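Local coordinates for protein beta-agarase (Persicobacter, PDB 6AII) that probably hydrolyses the beta-1,4 linkages of agarose to release neoagarobiose, as a GH16-family beta-agarase, at residues A[307-310]-A[311-314]; A[22-25]-A[26-29]. One frame throughout, in Å; residues are numbered along the deposited sequence.

Interaction 1. Residues A[307-310]-A[311-314]; sequences RPED and HIMK
H311 folds back against the turn that precedes it, and its ND1 donates to R307 O at 2.9 Å in a nearly straight bond (163°). The carbonyl oxygen lies at the ring edge, in the imidazole plane, while ND1 stands well above the R307 carbonyl plane, not on a lone pair of the oxygen. With CG beside its own backbone N (chi1 -75°), the ring is swung back toward R307. Since ND1 is the donor here, it carries a proton. The backbone closes the same turn: H311 N reaches P308 O at 3.0 Å, and more weakly R307 O. CE1 of the imidazole lies over one face of the R307 guanidinium, 4.4 Å from NH2. R307 NH1 meets D310 OD2 at 2.8 Å, in the guanidinium plane but on the anti side of the carboxylate, and R307 NE forms a further salt bridge with D157. This buried histidine, which also touches A129 and P299, makes the tight half of the contact together with I312, likewise buried. I312 sets CG1 3.6 Å from P308 O and turns its CD1 toward the E309 carboxylate, and its side chain also touches N77 and V79 of strand 75-79. The solvent side is looser. There E309, with CG anti to the backbone N and a bend at chi2 (69°), brings OE2 within 3.2 Å of K314 NZ; the extended lysine meets it at about a right angle, on the anti lone pair. One water donates to both E309 O and I312 O, joining the turn to the start of the strand. The arrangement is a helix-to-strand turn: the chain leaves helix 301-306 through a short turn at 307-311 and enters strand 312-325 of the beta-sandwich (jelly roll) fold of GH16 enzymes.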
ATOM      1  N   ARG A 307     -15.326  17.357   6.876  1.00 22.22           N
ATOM      2  CA  ARG A 307     -13.893  17.522   6.637  1.00 23.60           C
ATOM      3  C   ARG A 307     -13.482  16.839   5.330  1.00 24.25           C
ATOM      4  O   ARG A 307     -12.675  15.894   5.308  1.00 22.22           O
ATOM      5  CB  ARG A 307     -13.130  16.861   7.785  1.00 24.34           C
ATOM      6  CG  ARG A 307     -13.497  17.418   9.151  1.00 27.13           C
ATOM      7  CD  ARG A 307     -12.687  16.875  10.294  1.00 27.71           C
ATOM      8  NE  ARG A 307     -13.071  15.512  10.669  1.00 27.44           N
ATOM      9  CZ  ARG A 307     -12.385  14.389  10.391  1.00 30.99           C
ATOM     10  NH1 ARG A 307     -11.245  14.432   9.701  1.00 24.67           N
ATOM     11  NH2 ARG A 307     -12.902  13.220  10.780  1.00 30.38           N
ATOM     12  N   PRO A 308     -13.925  17.377   4.212  1.00 22.91           N
ATOM     13  CA  PRO A 308     -13.631  16.811   2.893  1.00 21.63           C
ATOM     14  C   PRO A 308     -12.131  16.713   2.587  1.00 23.51           C
ATOM     15  O   PRO A 308     -11.681  15.743   1.997  1.00 22.09           O
ATOM     16  CB  PRO A 308     -14.366  17.716   1.886  1.00 25.58           C
ATOM     17  CG  PRO A 308     -14.679  18.984   2.661  1.00 29.26           C
ATOM     18  CD  PRO A 308     -14.798  18.575   4.099  1.00 26.39           C
ATOM     19  N   GLU A 309     -11.372  17.704   3.016  1.00 23.68           N
ATOM     20  CA  GLU A 309      -9.960  17.701   2.689  1.00 25.52           C
ATOM     21  C   GLU A 309      -9.215  16.606   3.460  1.00 23.57           C
ATOM     22  O   GLU A 309      -8.225  16.092   2.976  1.00 24.22           O
ATOM     23  CB  GLU A 309      -9.383  19.101   2.941  1.00 32.67           C
ATOM     24  CG  GLU A 309      -8.008  19.328   2.362  1.00 41.38           C
ATOM     25  CD  GLU A 309      -7.909  19.383   0.842  1.00 44.12           C
ATOM     26  OE1 GLU A 309      -8.902  19.755   0.128  1.00 44.74           O
ATOM     27  OE2 GLU A 309      -6.848  18.979   0.387  1.00 43.47           O
ATOM     28  N   ASP A 310      -9.734  16.196   4.600  1.00 20.63           N
ATOM     29  CA  ASP A 310      -9.186  15.061   5.314  1.00 21.45           C
ATOM     30  C   ASP A 310      -9.519  13.708   4.656  1.00 20.68           C
ATOM     31  O   ASP A 310      -8.850  12.721   5.047  1.00 20.29           O
ATOM     32  CB  ASP A 310      -9.663  15.062   6.757  1.00 21.80           C
ATOM     33  CG  ASP A 310      -8.991  16.102   7.659  1.00 26.28           C
ATOM     34  OD1 ASP A 310      -7.872  16.544   7.334  1.00 22.96           O
ATOM     35  OD2 ASP A 310      -9.600  16.470   8.674  1.00 25.13           O
ATOM     36  N   HIS A 311     -10.509  13.649   3.764  1.00 19.81           N
ATOM     37  CA  HIS A 311     -10.914  12.386   3.175  1.00 20.60           C
ATOM     38  C   HIS A 311     -10.189  12.181   1.855  1.00 21.09           C
ATOM     39  O   HIS A 311     -10.765  11.787   0.858  1.00 19.82           O
ATOM     40  CB  HIS A 311     -12.447  12.355   3.070  1.00 20.05           C
ATOM     41  CG  HIS A 311     -13.054  12.117   4.403  1.00 20.03           C
ATOM     42  ND1 HIS A 311     -13.073  13.063   5.411  1.00 19.89           N
ATOM     43  CD2 HIS A 311     -13.674  11.014   4.895  1.00 17.73           C
ATOM     44  CE1 HIS A 311     -13.591  12.496   6.496  1.00 20.60           C
ATOM     45  NE2 HIS A 311     -14.009  11.245   6.192  1.00 19.22           N
ATOM     46  N   ILE A 312      -8.897  12.469   1.831  1.00 17.39           N
ATOM     47  CA  ILE A 312      -8.056  12.391   0.650  1.00 17.46           C
ATOM     48  C   ILE A 312      -6.727  11.780   1.095  1.00 17.30           C
ATOM     49  O   ILE A 312      -6.075  12.320   2.023  1.00 18.66           O
ATOM     50  CB  ILE A 312      -7.780  13.775   0.028  1.00 19.65           C
ATOM     51  CG1 ILE A 312      -9.079  14.546  -0.233  1.00 21.73           C
ATOM     52  CG2 ILE A 312      -6.906  13.637  -1.219  1.00 21.39           C
ATOM     53  CD1 ILE A 312      -8.849  15.920  -0.819  1.00 23.30           C
ATOM     54  N   MET A 313      -6.303  10.804   0.374  1.00 16.43           N
ATOM     55  CA  MET A 313      -4.960  10.228   0.511  1.00 17.38           C
ATOM     56  C   MET A 313      -4.067  10.967  -0.492  1.00 17.76           C
ATOM     57  O   MET A 313      -4.374  10.984  -1.682  1.00 19.42           O
ATOM     58  CB  MET A 313      -4.927   8.747   0.211  1.00 19.84           C
ATOM     59  CG  MET A 313      -3.546   8.115   0.382  1.00 20.16           C
ATOM     60  SD  MET A 313      -3.596   6.357  -0.151  1.00 20.73           S
ATOM     61  CE  MET A 313      -1.882   5.926   0.058  1.00 23.45           C
ATOM     62  N   LYS A 314      -2.979  11.579  -0.031  1.00 17.55           N
ATOM     63  CA  LYS A 314      -2.153  12.434  -0.895  1.00 17.83           C
ATOM     64  C   LYS A 314      -0.805  11.732  -1.129  1.00 19.77           C
ATOM     65  O   LYS A 314      -0.262  11.098  -0.186  1.00 20.10           O
ATOM     66  CB  LYS A 314      -1.910  13.803  -0.262  1.00 17.89           C
ATOM     67  CG  LYS A 314      -3.178  14.571  -0.054  1.00 21.26           C
ATOM     68  CD  LYS A 314      -2.990  15.917   0.636  1.00 25.65           C
ATOM     69  CE  LYS A 314      -4.324  16.591   0.835  1.00 32.95           C
ATOM     70  NZ  LYS A 314      -4.159  17.811   1.652  1.00 39.73           N
TER
HETATM   71  O   HOH W   1      -6.084  14.469   3.621  1.00 24.62           O

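Interaction 2. Residues A[22-25]-A[26-29]; sequences KLQA and DMSD
Q24 NE2 donates to D26 OD1 at 2.9 Å, almost straight (166°); the carboxylate oxygen lies in the amide plane and accepts on its syn lone pair, the two flat groups being turned 37° apart. CG of Q24 stands anti to the backbone N (chi1 -176°) and the chain runs out extended, with M27 alongside, its CG 3.5 Å from NE2. Q24 O takes two donors, M27 N at 3.2 Å and S28 OG at 2.9 Å, one over each face of the carbonyl plane, neither on a lone pair. A weak S28 N to A25 O bond follows. L23 CD1 comes to 3.3 Å from S28 OG, covering the hydroxyl with a methyl. A leucine here in place of Q24 would probably leave D26 OD1 and H113 O without their amide donor, and the carboxylate freer to turn. In the next shell, Q24 NE2 also bonds H113 O, S28 OG bonds V320 N, and K47 NZ reaches both A25 O and S28 O, tying the turn to its surroundings. Q24 and M27 also lie against V320 of strand 312-325. The arrangement is a short 3-10 turn at A25 and D26, by which the chain leaves strand 19-23, a neighbour of strand 312-325 in the beta-sandwich of this GH16 domain.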
ATOM      1  N   LYS A  22      20.121   3.690  -9.223  1.00 21.50           N
ATOM      2  CA  LYS A  22      19.736   4.388 -10.420  1.00 21.38           C
ATOM      3  C   LYS A  22      18.209   4.534 -10.505  1.00 20.18           C
ATOM      4  O   LYS A  22      17.482   3.559 -10.371  1.00 21.24           O
ATOM      5  CB  LYS A  22      20.231   3.633 -11.663  1.00 22.64           C
ATOM      6  CG  LYS A  22      19.773   4.250 -12.974  1.00 26.39           C
ATOM      7  CD  LYS A  22      20.051   3.454 -14.197  1.00 31.50           C
ATOM      8  CE  LYS A  22      19.545   4.176 -15.427  1.00 35.60           C
ATOM      9  NZ  LYS A  22      19.954   3.475 -16.659  1.00 44.23           N
ATOM     10  N   LEU A  23      17.773   5.789 -10.664  1.00 21.57           N
ATOM     11  CA  LEU A  23      16.311   6.047 -10.719  1.00 20.71           C
ATOM     12  C   LEU A  23      15.667   5.312 -11.883  1.00 21.94           C
ATOM     13  O   LEU A  23      16.182   5.358 -13.031  1.00 21.91           O
ATOM     14  CB  LEU A  23      16.034   7.550 -10.796  1.00 22.77           C
ATOM     15  CG  LEU A  23      14.567   7.927 -10.566  1.00 22.73           C
ATOM     16  CD1 LEU A  23      14.173   7.921  -9.088  1.00 22.47           C
ATOM     17  CD2 LEU A  23      14.301   9.301 -11.147  1.00 26.38           C
ATOM     18  N   GLN A  24      14.557   4.607 -11.629  1.00 19.71           N
ATOM     19  CA  GLN A  24      13.765   4.020 -12.699  1.00 20.72           C
ATOM     20  C   GLN A  24      12.738   5.055 -13.137  1.00 23.72           C
ATOM     21  O   GLN A  24      11.690   5.266 -12.489  1.00 21.46           O
ATOM     22  CB  GLN A  24      13.147   2.684 -12.269  1.00 21.73           C
ATOM     23  CG  GLN A  24      12.381   1.991 -13.401  1.00 22.84           C
ATOM     24  CD  GLN A  24      11.862   0.617 -13.060  1.00 21.84           C
ATOM     25  OE1 GLN A  24      12.496  -0.119 -12.289  1.00 25.95           O
ATOM     26  NE2 GLN A  24      10.718   0.275 -13.626  1.00 22.88           N
ATOM     27  N   ALA A  25      13.007   5.733 -14.251  1.00 23.55           N
ATOM     28  CA  ALA A  25      12.176   6.908 -14.637  1.00 25.52           C
ATOM     29  C   ALA A  25      10.679   6.582 -14.831  1.00 23.31           C
ATOM     30  O   ALA A  25       9.862   7.441 -14.517  1.00 23.99           O
ATOM     31  CB  ALA A  25      12.748   7.498 -15.897  1.00 26.17           C
ATOM     32  N   ASP A  26      10.321   5.422 -15.355  1.00 21.82           N
ATOM     33  CA  ASP A  26       8.951   5.171 -15.771  1.00 22.12           C
ATOM     34  C   ASP A  26       8.050   4.883 -14.565  1.00 21.72           C
ATOM     35  O   ASP A  26       6.841   4.832 -14.712  1.00 23.30           O
ATOM     36  CB  ASP A  26       8.847   4.066 -16.806  1.00 24.87           C
ATOM     37  CG  ASP A  26       9.084   2.654 -16.338  1.00 30.04           C
ATOM     38  OD1 ASP A  26       9.694   2.452 -15.278  1.00 26.49           O
ATOM     39  OD2 ASP A  26       8.753   1.757 -17.103  1.00 33.17           O
ATOM     40  N   MET A  27       8.662   4.774 -13.410  1.00 20.23           N
ATOM     41  CA  MET A  27       7.896   4.427 -12.174  1.00 21.52           C
ATOM     42  C   MET A  27       8.148   5.478 -11.092  1.00 20.80           C
ATOM     43  O   MET A  27       7.879   5.212  -9.936  1.00 22.18           O
ATOM     44  CB  MET A  27       8.326   3.053 -11.646  1.00 22.71           C
ATOM     45  CG  MET A  27       7.875   1.877 -12.504  1.00 25.60           C
ATOM     46  SD  MET A  27       6.087   1.723 -12.473  1.00 26.25           S
ATOM     47  CE  MET A  27       5.881   0.878 -10.895  1.00 25.33           C
ATOM     48  N   SER A  28       8.692   6.658 -11.436  1.00 18.63           N
ATOM     49  CA  SER A  28       9.051   7.688 -10.510  1.00 18.29           C
ATOM     50  C   SER A  28       8.378   9.003 -10.908  1.00 19.82           C
ATOM     51  O   SER A  28       8.310   9.335 -12.125  1.00 21.24           O
ATOM     52  CB  SER A  28      10.580   7.894 -10.379  1.00 18.24           C
ATOM     53  OG  SER A  28      11.253   6.689 -10.044  1.00 18.61           O
ATOM     54  N   ASP A  29       7.835   9.753  -9.931  1.00 18.55           N
ATOM     55  CA  ASP A  29       7.083  10.967 -10.217  1.00 19.62           C
ATOM     56  C   ASP A  29       6.962  11.779  -8.944  1.00 18.49           C
ATOM     57  O   ASP A  29       6.598  11.174  -7.902  1.00 18.97           O
ATOM     58  CB  ASP A  29       5.711  10.626 -10.786  1.00 21.23           C
ATOM     59  CG  ASP A  29       4.978  11.777 -11.449  1.00 20.62           C
ATOM     60  OD1 ASP A  29       5.312  12.957 -11.216  1.00 20.22           O
ATOM     61  OD2 ASP A  29       4.112  11.437 -12.308  1.00 22.44           O
TER

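How the interactions relate
Interaction 2 comes first along the chain, at the end of strand 19-23, and interaction 1 near its close, where helix 301-306 gives way to strand 312-325. Their centres are 27 Å apart and their nearest atoms about 10 Å, with no touch. Strands 19-23 and 312-325 are antiparallel neighbours in one sheet, so the early and late parts of the chain meet there: residues 307-314 lead into the long strand, while residues 22-29 turn beside its later part, at V320. The calcium ion, bound by D5, D30, N32, G74 and D316, draws on both regions, as D30 follows interaction 2 and D316 follows interaction 1.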